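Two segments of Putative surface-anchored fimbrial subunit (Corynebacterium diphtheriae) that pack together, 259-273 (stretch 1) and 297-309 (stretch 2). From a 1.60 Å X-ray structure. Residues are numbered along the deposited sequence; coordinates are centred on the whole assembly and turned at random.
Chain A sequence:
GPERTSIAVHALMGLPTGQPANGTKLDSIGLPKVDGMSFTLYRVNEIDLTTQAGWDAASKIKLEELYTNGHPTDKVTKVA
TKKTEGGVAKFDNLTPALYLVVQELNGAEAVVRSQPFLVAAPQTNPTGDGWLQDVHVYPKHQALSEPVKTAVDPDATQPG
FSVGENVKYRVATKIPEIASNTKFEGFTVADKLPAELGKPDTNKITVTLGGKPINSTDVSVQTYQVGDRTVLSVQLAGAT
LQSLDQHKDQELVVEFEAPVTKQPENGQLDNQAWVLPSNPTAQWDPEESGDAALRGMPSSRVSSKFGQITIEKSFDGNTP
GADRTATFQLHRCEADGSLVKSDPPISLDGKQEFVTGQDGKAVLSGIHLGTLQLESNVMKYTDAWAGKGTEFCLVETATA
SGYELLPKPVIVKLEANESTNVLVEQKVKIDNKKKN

Stretch 1 (259-273) PVTKQPENGQLDNQA
Stretch 2, residues 297-309: MPSSRVSSKFGQI

Where the register between two antiparallel segments slips by a residue, a side chain can stand in for a backbone carbonyl, as the OG of Ser299 does here. Its backbone N donates to Ala273 O at a short 2.6 Å, while its OG, with chi1 at 76° (p), accepts from Ala273 N at 2.8 Å. The same OG donates to Ser300 O at 2.7 Å. Beside it, Gln272 stretches along the partner, with chi1 off-well at -94° and chi2 t, so that its NE2 reaches Ser299 O at 2.9 Å; its OE1 lies over one face of the Arg301 guanidinium.

The regular part is a short antiparallel ladder, with strand axes 4.5 Å apart at closest approach and N-to-C directions at 166°. Gln268 pairs with Lys305, Leu269 with Ser304, Asp270 with Ser303 and Asn271 with Val302, all in extended conformation, with phi from -135° to -98° and psi from 100° to 142°. Leu269 N to Ser304 O (2.9 Å) and Ser304 N to Leu269 O (2.8 Å) form one hydrogen-bonded pair; Asn271 N to Val302 O (2.9 Å) and Val302 N to Asn271 O (3.0 Å) form the next. Between them the Asp270 and Ser303 CA atoms approach to 4.3 Å, and Asp270 CA makes a CA-H...O contact with Val302 O at 3.2 Å.

On the face bearing Gln268, Asp270, Ser303 and Lys305, chemistry is polar: Ser303 OG (chi1 t) donates to Asp270 OD1 at 2.5 Å and accepts from Lys305 NZ at 2.8 Å. The small serine thus links carboxylate to ammonium. The other face carries Leu269, Asn271, Val302 and Ser304, all buried; water 1 donates to Leu269 O at 2.7 Å and lies 2.8 Å from Ser304 OG.

Before the strand, a type I turn from Pro264 to Gly267, closed by Gly267 N to Pro264 O at 2.9 Å, delivers Gly267 O to Phe306 N, also at 2.9 Å. Gly267 has phi/psi of 72/-3°, a positive phi that favours glycine, and an ideal CB would sit only 3.2 Å from Phe306 O. Phe306 (chi1 -79°, chi2 70°) has the largest area covered, 107 of 895 Å². Pro264 CD lies over one ring face, 4.1 Å from the centroid, in a CH-pi contact; Leu269 CB approaches CE1 of Phe306 at 3.6 Å, and Val260 CG1 its CZ at 4.1 Å. Beyond the ring, extended Gln263 and Gln308, both t,t, meet through Gln263 NE2 donating to Gln308 OE1 at 3.0 Å.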

# COMPACT_ATOMS: atom_id res chain seq x y z
N PRO A 259 -12.13 7.36 9.40
CA PRO A 259 -13.58 7.21 9.24
C PRO A 259 -14.00 6.71 7.85
O PRO A 259 -13.50 7.17 6.82
CB PRO A 259 -14.12 8.60 9.56
CG PRO A 259 -13.07 9.51 9.37
CD PRO A 259 -11.76 8.76 9.62
N VAL A 260 -14.89 5.75 7.84
CA VAL A 260 -15.47 5.31 6.56
C VAL A 260 -16.60 6.29 6.27
O VAL A 260 -17.62 6.23 6.93
CB VAL A 260 -15.95 3.84 6.60
CG1 VAL A 260 -16.53 3.43 5.28
CG2 VAL A 260 -14.80 2.88 6.95
N THR A 261 -16.47 7.14 5.25
CA THR A 261 -17.41 8.25 5.10
C THR A 261 -18.44 8.03 4.02
O THR A 261 -19.48 8.70 4.02
CB THR A 261 -16.73 9.61 4.82
OG1 THR A 261 -16.25 9.64 3.46
CG2 THR A 261 -15.56 9.83 5.74
N LYS A 262 -18.18 7.08 3.12
CA LYS A 262 -19.14 6.83 2.06
C LYS A 262 -18.95 5.47 1.48
O LYS A 262 -17.87 4.88 1.55
CB LYS A 262 -19.08 7.88 0.97
CG LYS A 262 -17.77 7.97 0.27
CD LYS A 262 -17.66 9.29 -0.50
CE LYS A 262 -16.38 9.41 -1.28
NZ LYS A 262 -16.39 10.67 -2.14
N GLN A 263 -20.03 4.99 0.86
CA GLN A 263 -20.00 3.69 0.26
C GLN A 263 -19.17 3.75 -1.02
O GLN A 263 -19.45 4.58 -1.90
CB GLN A 263 -21.42 3.29 -0.12
CG GLN A 263 -21.51 1.99 -0.92
CD GLN A 263 -22.95 1.60 -1.18
OE1 GLN A 263 -23.55 0.77 -0.47
NE2 GLN A 263 -23.51 2.19 -2.20
N PRO A 264 -18.22 2.82 -1.17
CA PRO A 264 -17.52 2.76 -2.44
C PRO A 264 -18.53 2.43 -3.55
O PRO A 264 -19.37 1.52 -3.37
CB PRO A 264 -16.54 1.60 -2.25
CG PRO A 264 -16.39 1.44 -0.86
CD PRO A 264 -17.72 1.82 -0.22
N GLU A 265 -18.44 3.18 -4.62
CA GLU A 265 -19.38 2.99 -5.75
C GLU A 265 -19.36 1.58 -6.32
O GLU A 265 -20.42 1.09 -6.76
CB GLU A 265 -19.11 4.01 -6.84
CG GLU A 265 -19.47 5.40 -6.38
CD GLU A 265 -19.52 6.36 -7.52
OE1 GLU A 265 -20.63 6.61 -8.03
OE2 GLU A 265 -18.44 6.85 -7.95
N ASN A 266 -18.20 0.91 -6.24
CA ASN A 266 -18.11 -0.45 -6.78
C ASN A 266 -18.07 -1.46 -5.65
O ASN A 266 -17.63 -2.58 -5.86
CB ASN A 266 -16.88 -0.58 -7.66
CG ASN A 266 -15.60 -0.37 -6.90
OD1 ASN A 266 -15.61 -0.10 -5.69
ND2 ASN A 266 -14.46 -0.46 -7.62
N GLY A 267 -18.44 -1.02 -4.45
CA GLY A 267 -18.38 -1.83 -3.25
C GLY A 267 -17.03 -2.12 -2.65
O GLY A 267 -16.99 -2.73 -1.62
N GLN A 268 -15.94 -1.68 -3.30
CA GLN A 268 -14.62 -2.08 -2.91
C GLN A 268 -13.92 -0.95 -2.14
O GLN A 268 -13.60 0.08 -2.73
CB GLN A 268 -13.79 -2.42 -4.13
CG GLN A 268 -14.50 -3.28 -5.16
CD GLN A 268 -15.03 -4.56 -4.56
OE1 GLN A 268 -16.29 -4.78 -4.45
NE2 GLN A 268 -14.10 -5.43 -4.17
N LEU A 269 -13.71 -1.17 -0.84
CA LEU A 269 -12.91 -0.27 -0.01
C LEU A 269 -11.52 -0.95 0.08
O LEU A 269 -11.29 -1.88 0.89
CB LEU A 269 -13.51 -0.07 1.36
CG LEU A 269 -12.76 0.86 2.27
CD1 LEU A 269 -12.96 2.32 1.93
CD2 LEU A 269 -13.23 0.61 3.70
N ASP A 270 -10.59 -0.45 -0.75
CA ASP A 270 -9.34 -1.14 -1.03
C ASP A 270 -8.19 -0.27 -0.54
O ASP A 270 -8.18 0.92 -0.78
CB ASP A 270 -9.19 -1.40 -2.55
CG ASP A 270 -10.08 -2.50 -3.05
OD1 ASP A 270 -10.90 -3.04 -2.30
OD2 ASP A 270 -10.02 -2.80 -4.27
N ASN A 271 -7.26 -0.90 0.15
CA ASN A 271 -6.10 -0.18 0.66
C ASN A 271 -4.85 -0.95 0.41
O ASN A 271 -4.83 -2.17 0.50
CB ASN A 271 -6.20 0.06 2.15
CG ASN A 271 -5.08 0.95 2.65
OD1 ASN A 271 -4.96 2.09 2.21
N GLN A 272 -3.79 -0.23 0.06
CA GLN A 272 -2.43 -0.77 0.08
C GLN A 272 -1.50 0.27 0.69
O GLN A 272 -1.83 1.42 0.71
CB GLN A 272 -1.97 -1.03 -1.34
CG GLN A 272 -2.18 -2.41 -1.87
CD GLN A 272 -1.59 -2.54 -3.26
OE1 GLN A 272 -2.02 -1.84 -4.19
NE2 GLN A 272 -0.58 -3.40 -3.42
N ALA A 273 -0.36 -0.18 1.25
CA ALA A 273 0.70 0.75 1.71
C ALA A 273 1.94 0.39 0.91
O ALA A 273 2.00 -0.65 0.25
CB ALA A 273 0.97 0.62 3.21
N MET A 297 7.88 -0.47 -2.50
CA MET A 297 7.46 -1.85 -2.51
C MET A 297 6.02 -1.90 -1.98
O MET A 297 5.80 -1.55 -0.81
CB MET A 297 8.37 -2.68 -1.62
CG MET A 297 7.98 -4.08 -1.28
SD MET A 297 7.67 -5.10 -2.73
CE MET A 297 9.26 -5.11 -3.40
N PRO A 298 5.06 -2.31 -2.80
CA PRO A 298 3.68 -2.36 -2.32
C PRO A 298 3.43 -3.48 -1.35
O PRO A 298 4.00 -4.58 -1.45
CB PRO A 298 2.84 -2.59 -3.60
CG PRO A 298 3.74 -3.11 -4.54
CD PRO A 298 5.14 -2.74 -4.21
N SER A 299 2.55 -3.16 -0.38
CA SER A 299 2.04 -4.12 0.57
C SER A 299 1.10 -5.14 -0.10
O SER A 299 0.62 -4.94 -1.23
CB SER A 299 1.26 -3.43 1.68
OG SER A 299 -0.04 -2.99 1.28
N SER A 300 0.76 -6.20 0.64
CA SER A 300 -0.41 -7.01 0.30
C SER A 300 -1.68 -6.15 0.27
O SER A 300 -1.76 -5.08 0.90
CB SER A 300 -0.60 -8.14 1.28
OG SER A 300 -0.86 -7.65 2.59
N ARG A 301 -2.65 -6.55 -0.53
CA ARG A 301 -3.85 -5.78 -0.68
C ARG A 301 -4.85 -6.12 0.39
O ARG A 301 -4.97 -7.27 0.78
CB ARG A 301 -4.48 -6.04 -2.04
CG ARG A 301 -3.66 -5.55 -3.22
CD ARG A 301 -4.20 -6.16 -4.49
NE ARG A 301 -3.64 -5.49 -5.64
CZ ARG A 301 -4.19 -4.45 -6.27
NH1 ARG A 301 -5.37 -3.94 -5.88
NH2 ARG A 301 -3.57 -3.93 -7.32
N VAL A 302 -5.63 -5.10 0.77
CA VAL A 302 -6.79 -5.29 1.62
C VAL A 302 -7.97 -4.79 0.83
O VAL A 302 -7.93 -3.71 0.23
CB VAL A 302 -6.68 -4.57 2.98
CG1 VAL A 302 -8.04 -4.76 3.77
CG2 VAL A 302 -5.61 -5.19 3.78
N SER A 303 -9.02 -5.64 0.75
CA SER A 303 -10.25 -5.22 0.08
C SER A 303 -11.47 -5.55 0.92
O SER A 303 -11.78 -6.71 1.17
CB SER A 303 -10.37 -5.85 -1.30
OG SER A 303 -11.58 -5.47 -2.00
N SER A 304 -12.13 -4.51 1.40
CA SER A 304 -13.33 -4.68 2.21
C SER A 304 -14.55 -4.51 1.33
O SER A 304 -14.60 -3.60 0.52
CB SER A 304 -13.34 -3.66 3.34
OG SER A 304 -12.23 -3.93 4.20
N LYS A 305 -15.51 -5.42 1.45
CA LYS A 305 -16.60 -5.53 0.51
C LYS A 305 -17.86 -4.92 1.11
O LYS A 305 -18.19 -5.20 2.25
CB LYS A 305 -16.83 -7.00 0.22
CG LYS A 305 -15.57 -7.79 -0.11
CD LYS A 305 -14.87 -7.26 -1.36
CE LYS A 305 -13.69 -8.15 -1.71
NZ LYS A 305 -13.00 -7.72 -2.95
N PHE A 306 -18.56 -4.14 0.30
CA PHE A 306 -19.73 -3.40 0.77
C PHE A 306 -20.94 -3.82 -0.00
O PHE A 306 -20.87 -4.31 -1.12
CB PHE A 306 -19.52 -1.89 0.67
CG PHE A 306 -18.68 -1.34 1.79
CD1 PHE A 306 -17.32 -1.62 1.87
CD2 PHE A 306 -19.27 -0.60 2.80
CE1 PHE A 306 -16.56 -1.13 2.94
CE2 PHE A 306 -18.51 -0.10 3.85
CZ PHE A 306 -17.17 -0.38 3.94
N GLY A 307 -22.09 -3.60 0.65
CA GLY A 307 -23.37 -3.92 0.02
C GLY A 307 -24.43 -2.89 0.34
O GLY A 307 -24.25 -2.00 1.16
N GLN A 308 -25.52 -2.99 -0.37
CA GLN A 308 -26.59 -2.00 -0.32
C GLN A 308 -27.93 -2.71 -0.52
O GLN A 308 -28.07 -3.51 -1.42
CB GLN A 308 -26.39 -1.03 -1.48
CG GLN A 308 -27.46 -0.03 -1.67
CD GLN A 308 -27.07 1.00 -2.71
OE1 GLN A 308 -26.52 2.05 -2.35
NE2 GLN A 308 -27.33 0.70 -3.99
N ILE A 309 -28.90 -2.39 0.33
CA ILE A 309 -30.24 -2.98 0.30
C ILE A 309 -31.17 -1.89 -0.19
O ILE A 309 -31.15 -0.79 0.32
CB ILE A 309 -30.66 -3.45 1.69
CG1 ILE A 309 -29.80 -4.63 2.12
CG2 ILE A 309 -32.13 -3.88 1.68
CD1 ILE A 309 -29.91 -4.92 3.60
O HOH W 1 -10.27 -2.08 3.38
O HOH W 2 -7.54 -4.95 -4.07
O HOH W 3 -11.60 -5.32 -5.06